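Local coordinates for protein Esterase/lipase (Lactobacillus rhamnosus, PDB 4N5I) that probably hydrolyses carboxylic ester bonds as an alpha/beta-hydrolase esterase, and is seen here with a bound dialkoxypropyl alkylphosphinate, at residues A6-V11 against A203-D208; G76-D81 against R105-V110; L182-A187 against K277-V282. The protein carries 1 engineered substitution. One frame throughout, in Å; residues are numbered along the deposited sequence.

Interaction 1: residues A6-V11 against A203-D208. With 2HD ((2R)-2,3-dibutoxypropyl (R)-octylphosphinate), chain B; ACT (acetate ion), chain C.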
loop_
_atom_site.group_PDB
_atom_site.type_symbol
_atom_site.label_atom_id
_atom_site.label_comp_id
_atom_site.label_asym_id
_atom_site.label_seq_id
_atom_site.Cartn_x
_atom_site.Cartn_y
_atom_site.Cartn_z
ATOM N N ALA A 6 11.700 -7.475 25.788
ATOM C CA ALA A 6 12.525 -8.364 25.043
ATOM C C ALA A 6 11.815 -8.701 23.746
ATOM O O ALA A 6 12.450 -8.930 22.719
ATOM C CB ALA A 6 12.787 -9.635 25.863
ATOM N N MET A 7 10.498 -8.768 23.807
ATOM C CA MET A 7 9.718 -8.983 22.611
ATOM C C MET A 7 9.930 -7.835 21.598
ATOM O O MET A 7 10.145 -8.110 20.399
ATOM C CB MET A 7 8.246 -9.133 22.952
ATOM C CG MET A 7 7.370 -9.435 21.777
ATOM S SD MET A 7 7.783 -10.897 20.846
ATOM C CE MET A 7 7.200 -12.249 21.863
ATOM N N LEU A 8 9.898 -6.592 22.084
ATOM C CA LEU A 8 10.114 -5.429 21.209
ATOM C C LEU A 8 11.516 -5.460 20.608
ATOM O O LEU A 8 11.702 -5.173 19.432
ATOM C CB LEU A 8 9.955 -4.113 21.988
ATOM C CG LEU A 8 10.159 -2.811 21.212
ATOM C CD1 LEU A 8 9.257 -2.730 19.998
ATOM C CD2 LEU A 8 9.947 -1.633 22.170
ATOM N N ALA A 9 12.497 -5.778 21.446
ATOM C CA ALA A 9 13.878 -5.981 21.018
ATOM C C ALA A 9 14.000 -7.051 19.925
ATOM O O ALA A 9 14.754 -6.876 18.971
ATOM C CB ALA A 9 14.746 -6.349 22.208
ATOM N N LYS A 10 13.246 -8.131 20.063
ATOM C CA LYS A 10 13.231 -9.207 19.062
ATOM C C LYS A 10 12.602 -8.810 17.701
ATOM O O LYS A 10 13.134 -9.132 16.626
ATOM C CB LYS A 10 12.506 -10.439 19.608
ATOM C CG LYS A 10 13.467 -11.468 20.175
ATOM C CD LYS A 10 12.746 -12.609 20.890
ATOM C CE LYS A 10 12.175 -13.534 19.856
ATOM N NZ LYS A 10 13.180 -14.600 19.482
ATOM N N VAL A 11 11.469 -8.110 17.787
ATOM C CA VAL A 11 10.803 -7.547 16.620
ATOM C C VAL A 11 11.770 -6.607 15.877
ATOM O O VAL A 11 12.006 -6.735 14.658
ATOM C CB VAL A 11 9.522 -6.802 17.084
ATOM C CG1 VAL A 11 8.996 -5.855 16.014
ATOM C CG2 VAL A 11 8.460 -7.827 17.446
ATOM N N ALA A 203 3.059 -12.659 17.330
ATOM C CA ALA A 203 1.984 -12.202 16.513
ATOM C C ALA A 203 0.935 -11.436 17.354
ATOM O O ALA A 203 0.383 -10.426 16.915
ATOM C CB ALA A 203 1.357 -13.372 15.782
ATOM N N ALA A 204 0.671 -11.923 18.564
ATOM C CA ALA A 204 -0.230 -11.251 19.500
ATOM C C ALA A 204 0.325 -9.868 19.858
ATOM O O ALA A 204 -0.432 -8.920 19.957
ATOM C CB ALA A 204 -0.494 -12.106 20.759
ATOM N N PHE A 205 1.642 -9.764 19.999
ATOM C CA PHE A 205 2.310 -8.509 20.267
ATOM C C PHE A 205 2.128 -7.449 19.139
ATOM O O PHE A 205 1.883 -6.296 19.435
ATOM C CB PHE A 205 3.789 -8.750 20.552
ATOM C CG PHE A 205 4.607 -7.484 20.761
ATOM C CD1 PHE A 205 4.682 -6.872 22.005
ATOM C CD2 PHE A 205 5.335 -6.921 19.684
ATOM C CE1 PHE A 205 5.453 -5.740 22.207
ATOM C CE2 PHE A 205 6.100 -5.796 19.881
ATOM C CZ PHE A 205 6.164 -5.200 21.140
ATOM N N TYR A 206 2.301 -7.841 17.884
ATOM C CA TYR A 206 1.937 -7.008 16.763
ATOM C C TYR A 206 0.504 -6.471 16.938
ATOM O O TYR A 206 0.263 -5.286 16.787
ATOM C CB TYR A 206 2.030 -7.797 15.452
ATOM C CG TYR A 206 3.438 -7.796 14.828
ATOM C CD1 TYR A 206 4.462 -8.543 15.386
ATOM C CD2 TYR A 206 3.736 -7.040 13.685
ATOM C CE1 TYR A 206 5.756 -8.565 14.827
ATOM C CE2 TYR A 206 5.030 -7.063 13.117
ATOM C CZ TYR A 206 6.044 -7.843 13.692
ATOM O OH TYR A 206 7.365 -7.894 13.180
ATOM N N LEU A 207 -0.436 -7.357 17.250
ATOM C CA LEU A 207 -1.863 -6.981 17.299
ATOM C C LEU A 207 -2.152 -5.993 18.408
ATOM O O LEU A 207 -2.968 -5.050 18.233
ATOM C CB LEU A 207 -2.735 -8.224 17.440
ATOM C CG LEU A 207 -2.736 -9.179 16.258
ATOM C CD1 LEU A 207 -3.604 -10.394 16.641
ATOM C CD2 LEU A 207 -3.306 -8.469 15.031
ATOM N N ASP A 208 -1.468 -6.162 19.530
ATOM C CA ASP A 208 -1.633 -5.232 20.644
ATOM C C ASP A 208 -1.057 -3.880 20.316
ATOM O O ASP A 208 -1.595 -2.870 20.746
ATOM C CB ASP A 208 -0.944 -5.733 21.911
ATOM C CG ASP A 208 -1.723 -6.864 22.601
ATOM O OD1 ASP A 208 -2.888 -7.172 22.214
ATOM O OD2 ASP A 208 -1.142 -7.471 23.545
HETATM O O20 2HD B . 4.869 -5.780 5.705
HETATM P P9 2HD B . 4.810 -7.305 5.431
HETATM C C8 2HD B . 3.792 -8.234 6.594
HETATM C C7 2HD B . 4.544 -8.527 7.861
HETATM C C6 2HD B . 3.516 -8.839 8.981
HETATM C C5 2HD B . 4.312 -9.482 10.090
HETATM C C4 2HD B . 3.420 -10.280 11.005
HETATM C C3 2HD B . 4.340 -10.735 12.116
HETATM C C2 2HD B . 3.867 -12.007 12.823
HETATM C C1 2HD B . 4.883 -12.410 13.878
HETATM O O10 2HD B . 6.308 -7.734 5.311
HETATM C C11 2HD B . 6.484 -8.830 4.439
HETATM C C12 2HD B . 7.641 -9.757 4.797
HETATM O O21 2HD B . 7.381 -10.418 6.052
HETATM C C22 2HD B . 8.021 -9.941 7.245
HETATM C C23 2HD B . 8.745 -11.068 7.976
HETATM C C24 2HD B . 9.305 -10.546 9.304
HETATM C C25 2HD B . 8.428 -10.858 10.497
HETATM C C13 2HD B . 8.934 -8.943 4.687
HETATM O O14 2HD B . 9.069 -8.600 3.314
HETATM C C15 2HD B . 10.301 -7.949 3.015
HETATM C C16 2HD B . 10.298 -6.495 3.496
HETATM C C17 2HD B . 8.978 -5.784 3.196
HETATM C C18 2HD B . 9.098 -4.341 3.621
HETATM C C ACT C . 10.126 -8.026 29.824
HETATM O O ACT C . 11.178 -7.836 29.112
HETATM O OXT ACT C . 9.242 -8.914 29.564
HETATM C CH3 ACT C . 9.895 -7.149 31.011
#
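Met7 lays its CG over one face of the Phe205 ring. This is a CH-pi contact: Met7 CG lies 3.8 Å from the Phe205 ring centroid, displaced toward the rim. CG of Met7 stands anti to the backbone N (chi1 -177°), and the chain then bends at chi2 and chi3. The bend leaves Met7 SD oblique to the ring, 5.2 Å from the Phe205 centroid, as a Met-aromatic contact. Phe205 is also extended at chi1 (176°), which carries its ring out from its own helix to meet helix 6-28. The short helix segments cross almost at a right angle (96°), with axes 10.9 Å apart. Helix 200-211 borders the octyl chain of 2HD, and helix 6-28 packs on it, far from the centre of the alpha/beta-hydrolase fold. Leu8 CB reaches the far end of the phenyl group at Phe205 CZ, 4.0 Å away. Val11 splits its methyls. CG2 is shared by two aromatic rings, 3.9 Å from Phe205 CD2 and 3.8 Å from Tyr206 CE1. CG1 faces the hydroxyl end of Tyr206. That hydroxyl is hydrogen-bonded to Trp15 NE1, further along helix 6-28. Phe78 packs on Val11 and Phe205, and its ring meets that of Tyr206 edge-to-face. One face of the tyrosine is taken by 2HD: C3 of the octyl chain sits over the ring centre, 3.7 Å from Tyr206 CZ.

Interaction 2: residues G76-D81 against R105-V110. With 2HD ((2R)-2,3-dibutoxypropyl (R)-octylphosphinate), chain B.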
loop_
_atom_site.group_PDB
_atom_site.type_symbol
_atom_site.label_atom_id
_atom_site.label_comp_id
_atom_site.label_asym_id
_atom_site.label_seq_id
_atom_site.Cartn_x
_atom_site.Cartn_y
_atom_site.Cartn_z
ATOM N N GLY A 76 5.689 -4.573 7.982
ATOM C CA GLY A 76 5.107 -5.029 9.256
ATOM C C GLY A 76 4.685 -3.957 10.223
ATOM O O GLY A 76 4.624 -4.211 11.429
ATOM N N TRP A 77 4.380 -2.752 9.706
ATOM C CA TRP A 77 3.944 -1.611 10.549
ATOM C C TRP A 77 4.985 -1.082 11.491
ATOM O O TRP A 77 4.791 0.015 12.076
ATOM C CB TRP A 77 2.673 -1.943 11.373
ATOM C CG TRP A 77 1.508 -2.534 10.567
ATOM C CD1 TRP A 77 0.579 -1.827 9.863
ATOM C CD2 TRP A 77 1.133 -3.925 10.446
ATOM N NE1 TRP A 77 -0.301 -2.698 9.235
ATOM C CE2 TRP A 77 -0.000 -3.983 9.609
ATOM C CE3 TRP A 77 1.679 -5.148 10.932
ATOM C CZ2 TRP A 77 -0.647 -5.208 9.282
ATOM C CZ3 TRP A 77 1.072 -6.341 10.584
ATOM C CH2 TRP A 77 -0.082 -6.380 9.770
ATOM N N PHE A 78 6.117 -1.802 11.596
ATOM C CA PHE A 78 7.225 -1.405 12.499
ATOM C C PHE A 78 8.413 -0.802 11.739
ATOM O O PHE A 78 9.381 -0.263 12.317
ATOM C CB PHE A 78 7.731 -2.639 13.279
ATOM C CG PHE A 78 6.938 -2.983 14.497
ATOM C CD1 PHE A 78 5.859 -3.846 14.436
ATOM C CD2 PHE A 78 7.324 -2.512 15.727
ATOM C CE1 PHE A 78 5.166 -4.196 15.588
ATOM C CE2 PHE A 78 6.597 -2.815 16.896
ATOM C CZ PHE A 78 5.533 -3.677 16.816
ATOM N N TYR A 79 8.387 -0.914 10.416
ATOM C CA TYR A 79 9.615 -0.621 9.642
ATOM C C TYR A 79 9.309 0.095 8.308
ATOM O O TYR A 79 8.249 -0.126 7.670
ATOM C CB TYR A 79 10.409 -1.940 9.374
ATOM C CG TYR A 79 11.453 -1.900 8.260
ATOM C CD1 TYR A 79 11.160 -2.391 6.987
ATOM C CD2 TYR A 79 12.727 -1.401 8.485
ATOM C CE1 TYR A 79 12.090 -2.360 5.954
ATOM C CE2 TYR A 79 13.672 -1.322 7.479
ATOM C CZ TYR A 79 13.365 -1.801 6.199
ATOM O OH TYR A 79 14.329 -1.726 5.185
ATOM N N GLY A 80 10.257 0.913 7.869
ATOM C CA GLY A 80 10.237 1.493 6.516
ATOM C C GLY A 80 10.070 2.977 6.609
ATOM O O GLY A 80 9.910 3.526 7.716
ATOM N N ASP A 81 10.153 3.630 5.466
ATOM C CA ASP A 81 9.970 5.087 5.320
ATOM C C ASP A 81 9.654 5.383 3.824
ATOM O O ASP A 81 9.499 4.463 3.021
ATOM C CB ASP A 81 11.238 5.820 5.787
ATOM C CG ASP A 81 12.464 5.400 5.038
ATOM O OD1 ASP A 81 12.339 5.066 3.833
ATOM O OD2 ASP A 81 13.556 5.330 5.703
ATOM N N ARG A 105 4.260 7.227 10.612
ATOM C CA ARG A 105 4.886 6.871 11.880
ATOM C C ARG A 105 4.714 5.374 12.133
ATOM O O ARG A 105 3.756 4.761 11.688
ATOM C CB ARG A 105 4.367 7.717 13.051
ATOM C CG ARG A 105 4.670 9.195 12.973
ATOM C CD ARG A 105 3.722 10.017 13.832
ATOM N NE ARG A 105 2.293 9.904 13.475
ATOM C CZ ARG A 105 1.309 10.343 14.261
ATOM N NH1 ARG A 105 1.590 10.970 15.380
ATOM N NH2 ARG A 105 0.059 10.240 13.890
ATOM N N LEU A 106 5.736 4.779 12.712
ATOM C CA LEU A 106 5.806 3.344 12.949
ATOM C C LEU A 106 5.372 2.909 14.374
ATOM O O LEU A 106 5.560 3.584 15.347
ATOM C CB LEU A 106 7.277 2.909 12.779
ATOM C CG LEU A 106 7.861 3.338 11.423
ATOM C CD1 LEU A 106 9.350 2.977 11.310
ATOM C CD2 LEU A 106 7.059 2.758 10.280
ATOM N N LEU A 107 4.887 1.697 14.461
ATOM C CA LEU A 107 4.644 1.059 15.727
ATOM C C LEU A 107 6.037 0.942 16.298
ATOM O O LEU A 107 6.967 0.772 15.553
ATOM C CB LEU A 107 4.061 -0.319 15.526
ATOM C CG LEU A 107 2.747 -0.490 14.778
ATOM C CD1 LEU A 107 2.212 -1.915 14.955
ATOM C CD2 LEU A 107 1.728 0.504 15.198
ATOM N N PRO A 108 6.166 1.034 17.631
ATOM C CA PRO A 108 5.103 1.220 18.625
ATOM C C PRO A 108 4.881 2.659 19.050
ATOM O O PRO A 108 4.225 2.910 20.029
ATOM C CB PRO A 108 5.680 0.485 19.834
ATOM C CG PRO A 108 7.146 0.769 19.747
ATOM C CD PRO A 108 7.466 0.726 18.259
ATOM N N ASP A 109 5.456 3.596 18.336
ATOM C CA ASP A 109 5.330 5.030 18.643
ATOM C C ASP A 109 3.906 5.529 18.457
ATOM O O ASP A 109 3.450 6.448 19.156
ATOM C CB ASP A 109 6.279 5.768 17.738
ATOM C CG ASP A 109 7.700 5.215 17.844
ATOM O OD1 ASP A 109 8.293 5.362 18.942
ATOM O OD2 ASP A 109 8.166 4.569 16.864
ATOM N N VAL A 110 3.209 4.890 17.535
ATOM C CA VAL A 110 1.824 5.145 17.259
ATOM C C VAL A 110 1.132 3.825 17.214
ATOM O O VAL A 110 1.775 2.743 17.288
ATOM C CB VAL A 110 1.638 5.858 15.904
ATOM C CG1 VAL A 110 2.206 7.228 16.036
ATOM C CG2 VAL A 110 2.288 5.096 14.706
HETATM O O20 2HD B . 4.869 -5.780 5.705
HETATM P P9 2HD B . 4.810 -7.305 5.431
HETATM C C8 2HD B . 3.792 -8.234 6.594
HETATM C C7 2HD B . 4.544 -8.527 7.861
HETATM C C6 2HD B . 3.516 -8.839 8.981
HETATM C C5 2HD B . 4.312 -9.482 10.090
HETATM C C4 2HD B . 3.420 -10.280 11.005
HETATM C C3 2HD B . 4.340 -10.735 12.116
HETATM C C2 2HD B . 3.867 -12.007 12.823
HETATM C C1 2HD B . 4.883 -12.410 13.878
HETATM O O10 2HD B . 6.308 -7.734 5.311
HETATM C C11 2HD B . 6.484 -8.830 4.439
HETATM C C12 2HD B . 7.641 -9.757 4.797
HETATM O O21 2HD B . 7.381 -10.418 6.052
HETATM C C22 2HD B . 8.021 -9.941 7.245
HETATM C C23 2HD B . 8.745 -11.068 7.976
HETATM C C24 2HD B . 9.305 -10.546 9.304
HETATM C C25 2HD B . 8.428 -10.858 10.497
HETATM C C13 2HD B . 8.934 -8.943 4.687
HETATM O O14 2HD B . 9.069 -8.600 3.314
HETATM C C15 2HD B . 10.301 -7.949 3.015
HETATM C C16 2HD B . 10.298 -6.495 3.496
HETATM C C17 2HD B . 8.978 -5.784 3.196
HETATM C C18 2HD B . 9.098 -4.341 3.621
HETATM O O HOH W 1 9.545 0.667 14.861
#
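Leu107 sets its CB over the middle of the Phe78 ring, in a CH-pi contact almost exactly on the ring normal. Leu107 CB is 3.7 Å from the Phe78 ring centroid. The two side chains cross at about a right angle. CG of Leu107 lies beside its backbone N and anti to the carbonyl carbon (chi1 -59°), which directs CD1 into the angle between two aromatic residues. There Leu107 CD1 touches Trp77 CB at 3.6 Å and Phe78 CE1 at 3.8 Å. Pro108 extends the apolar patch. It follows a cis peptide bond, and its CD lies 3.9 Å from Phe78 CE2, obliquely to the ring. On the other flank Leu106 packs against backbone: its CD1 is 3.4 Å from Phe78 O and also rests near Gly80 O.

Across the segments the polar edge is main chain and water. Leu107 N donates to Trp77 O over 2.9 Å, nearly straight at 163°, with the donor tilted 19° from the carbonyl plane. Trp77 O takes a second hydrogen bond from Gln115 NE2, so two donors grip this carbonyl. A water lies 2.7 Å from both Phe78 O and Leu107 O and bridges the two loops.

At the start of 76-81, Gly76 N donates to 2HD O20 across 2.7 Å. Gly75 N and Ala147 N are also hydrogen-bonded to the bound phosphinate. These three backbone amides, two of them from a His-Gly-Gly-Gly sequence after strand 66-72, are consistent with the oxyanion hole of an alpha/beta-hydrolase esterase.

Interaction 3: residues L182-A187 against K277-V282. With 2HD ((2R)-2,3-dibutoxypropyl (R)-octylphosphinate), chain B.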
loop_
_atom_site.group_PDB
_atom_site.type_symbol
_atom_site.label_atom_id
_atom_site.label_comp_id
_atom_site.label_asym_id
_atom_site.label_seq_id
_atom_site.Cartn_x
_atom_site.Cartn_y
_atom_site.Cartn_z
ATOM N N LEU A 182 -3.465 -4.583 -4.130
ATOM C CA LEU A 182 -2.824 -5.071 -2.929
ATOM C C LEU A 182 -1.804 -6.099 -3.306
ATOM O O LEU A 182 -2.152 -7.078 -3.991
ATOM C CB LEU A 182 -3.891 -5.754 -2.028
ATOM C CG LEU A 182 -5.111 -4.886 -1.798
ATOM C CD1 LEU A 182 -6.096 -5.521 -0.814
ATOM C CD2 LEU A 182 -4.676 -3.548 -1.197
ATOM N N VAL A 183 -0.575 -5.911 -2.836
ATOM C CA VAL A 183 0.500 -6.821 -3.179
ATOM C C VAL A 183 0.885 -7.588 -1.930
ATOM O O VAL A 183 1.345 -7.006 -0.933
ATOM C CB VAL A 183 1.721 -6.083 -3.752
ATOM C CG1 VAL A 183 2.885 -7.030 -3.895
ATOM C CG2 VAL A 183 1.400 -5.463 -5.087
ATOM N N CYS A 184 0.702 -8.910 -1.994
ATOM C CA CYS A 184 0.862 -9.823 -0.868
ATOM C C CYS A 184 0.356 -9.224 0.476
ATOM O O CYS A 184 1.082 -9.175 1.489
ATOM C CB CYS A 184 2.319 -10.261 -0.708
ATOM S SG CYS A 184 3.070 -10.964 -2.163
ATOM N N PRO A 185 -0.877 -8.771 0.474
ATOM C CA PRO A 185 -1.367 -8.108 1.646
ATOM C C PRO A 185 -1.497 -9.040 2.845
ATOM O O PRO A 185 -1.723 -10.225 2.667
ATOM C CB PRO A 185 -2.789 -7.699 1.221
ATOM C CG PRO A 185 -3.214 -8.769 0.300
ATOM C CD PRO A 185 -1.968 -8.964 -0.528
ATOM N N VAL A 186 -1.409 -8.434 4.027
ATOM C CA VAL A 186 -1.767 -9.059 5.314
ATOM C C VAL A 186 -2.969 -8.313 5.856
ATOM O O VAL A 186 -2.867 -7.626 6.843
ATOM C CB VAL A 186 -0.583 -9.060 6.294
ATOM C CG1 VAL A 186 -0.929 -9.767 7.598
ATOM C CG2 VAL A 186 0.538 -9.869 5.691
ATOM N N ALA A 187 -4.101 -8.458 5.160
ATOM C CA ALA A 187 -5.309 -7.647 5.384
ATOM C C ALA A 187 -6.160 -8.197 6.545
ATOM O O ALA A 187 -7.062 -7.487 7.054
ATOM C CB ALA A 187 -6.153 -7.534 4.084
ATOM N N LYS A 277 8.969 -14.523 -4.315
ATOM C CA LYS A 277 8.600 -14.582 -2.917
ATOM C C LYS A 277 7.925 -13.290 -2.584
ATOM O O LYS A 277 7.392 -12.593 -3.514
ATOM C CB LYS A 277 9.735 -15.020 -1.982
ATOM C CG LYS A 277 11.077 -14.421 -2.271
ATOM C CD LYS A 277 11.222 -13.020 -1.758
ATOM C CE LYS A 277 12.667 -12.595 -1.890
ATOM N NZ LYS A 277 12.893 -12.283 -3.354
ATOM N N HIS A 278 7.830 -13.043 -1.289
ATOM C CA HIS A 278 7.036 -11.951 -0.785
ATOM C C HIS A 278 7.500 -10.609 -1.383
ATOM O O HIS A 278 8.709 -10.277 -1.473
ATOM C CB HIS A 278 6.947 -11.943 0.777
ATOM C CG HIS A 278 8.267 -11.902 1.486
ATOM N ND1 HIS A 278 8.624 -12.839 2.436
ATOM C CD2 HIS A 278 9.319 -11.055 1.379
ATOM C CE1 HIS A 278 9.830 -12.566 2.893
ATOM N NE2 HIS A 278 10.269 -11.478 2.279
ATOM N N VAL A 279 6.507 -9.860 -1.798
ATOM C CA VAL A 279 6.638 -8.585 -2.460
ATOM C C VAL A 279 7.730 -8.533 -3.547
ATOM O O VAL A 279 8.326 -7.496 -3.732
ATOM C CB VAL A 279 6.589 -7.409 -1.450
ATOM C CG1 VAL A 279 5.404 -7.595 -0.494
ATOM C CG2 VAL A 279 7.819 -7.297 -0.620
ATOM N N PHE A 280 7.968 -9.621 -4.294
ATOM C CA PHE A 280 9.072 -9.658 -5.307
ATOM C C PHE A 280 8.953 -8.517 -6.341
ATOM O O PHE A 280 9.931 -7.944 -6.790
ATOM C CB PHE A 280 9.217 -11.021 -6.004
ATOM C CG PHE A 280 8.176 -11.262 -7.052
ATOM C CD1 PHE A 280 8.313 -10.715 -8.312
ATOM C CD2 PHE A 280 7.015 -11.939 -6.763
ATOM C CE1 PHE A 280 7.324 -10.878 -9.265
ATOM C CE2 PHE A 280 6.021 -12.071 -7.718
ATOM C CZ PHE A 280 6.209 -11.563 -8.984
ATOM N N ASN A 281 7.727 -8.196 -6.743
ATOM C CA ASN A 281 7.536 -7.180 -7.785
ATOM C C ASN A 281 7.766 -5.735 -7.312
ATOM O O ASN A 281 7.972 -4.848 -8.119
ATOM C CB ASN A 281 6.180 -7.361 -8.437
ATOM C CG ASN A 281 5.035 -7.166 -7.443
ATOM O OD1 ASN A 281 4.863 -7.979 -6.518
ATOM N ND2 ASN A 281 4.300 -6.075 -7.595
ATOM N N VAL A 282 7.824 -5.532 -6.016
ATOM C CA VAL A 282 8.199 -4.238 -5.410
ATOM C C VAL A 282 9.704 -4.195 -5.161
ATOM O O VAL A 282 10.371 -3.192 -5.374
ATOM C CB VAL A 282 7.463 -4.044 -4.069
ATOM C CG1 VAL A 282 7.835 -2.763 -3.373
ATOM C CG2 VAL A 282 5.964 -4.040 -4.285
HETATM O O20 2HD B . 4.869 -5.780 5.705
HETATM P P9 2HD B . 4.810 -7.305 5.431
HETATM C C8 2HD B . 3.792 -8.234 6.594
HETATM C C7 2HD B . 4.544 -8.527 7.861
HETATM C C6 2HD B . 3.516 -8.839 8.981
HETATM C C5 2HD B . 4.312 -9.482 10.090
HETATM C C4 2HD B . 3.420 -10.280 11.005
HETATM C C3 2HD B . 4.340 -10.735 12.116
HETATM C C2 2HD B . 3.867 -12.007 12.823
HETATM C C1 2HD B . 4.883 -12.410 13.878
HETATM O O10 2HD B . 6.308 -7.734 5.311
HETATM C C11 2HD B . 6.484 -8.830 4.439
HETATM C C12 2HD B . 7.641 -9.757 4.797
HETATM O O21 2HD B . 7.381 -10.418 6.052
HETATM C C22 2HD B . 8.021 -9.941 7.245
HETATM C C23 2HD B . 8.745 -11.068 7.976
HETATM C C24 2HD B . 9.305 -10.546 9.304
HETATM C C25 2HD B . 8.428 -10.858 10.497
HETATM C C13 2HD B . 8.934 -8.943 4.687
HETATM O O14 2HD B . 9.069 -8.600 3.314
HETATM C C15 2HD B . 10.301 -7.949 3.015
HETATM C C16 2HD B . 10.298 -6.495 3.496
HETATM C C17 2HD B . 8.978 -5.784 3.196
HETATM C C18 2HD B . 9.098 -4.341 3.621
#
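Val183 overlaps the carboxamide of Asn281, the two side chains coming from opposite directions. Val183 CG1 lies 3.4 Å from Asn281 OD1, and Val183 CG2 lies 3.9 Å from Asn281 ND2. CG of Asn281 sits between its backbone N and carbonyl carbon (chi1 62°), which turns the amide back toward the strand. Its ND2 is hydrogen-bonded to Asn294 OD1 on helix 288-311, and that bond helps fix the rotation of the amide. With an alanine here, Asn294 is likely to lose this partner and a gap to open beside the Val183 methyls. Val183 CG1 also meets Val279 CG1 and Val282 CG2, each more loosely at 4.3 Å.

Cys184 closes the contact at the strand end. Its SG accepts a weak hydrogen bond from Val279 N, 3.6 Å away. Val279 is the N-cap residue of helix 280-283. In the conformer described, 2HD C12 lies over one face of the His278 ring, consistent with a place at the ligand site, and ND1 is hydrogen-bonded to Ser244 OG. Loose methyl contacts, an amide resting on a valine and one weak N-H...S bond join the segments. The polar pull between them is probably slight.

Interactions 1 and 2 touch directly, and Phe78 and Tyr206 form much of that boundary. Interaction 2 is nested inside the chain loop closed by interaction 1. Interaction 3 is the buried one, with its centre about 9 Å from that of the chain; it joins a strand end to a short helix. The other two are partly buried. Interaction 2 joins two loops that follow strands; interaction 1, farthest out, is helix on helix. No segment is shared, but Phe78 of loop 76-81 packs on both helices of interaction 1. The chemistry differs: aromatic and aliphatic packing in 1, an aromatic-leucine centre edged by one backbone hydrogen bond and a water in 2, valines against a carboxamide, with a weak sulfur bond, in 3.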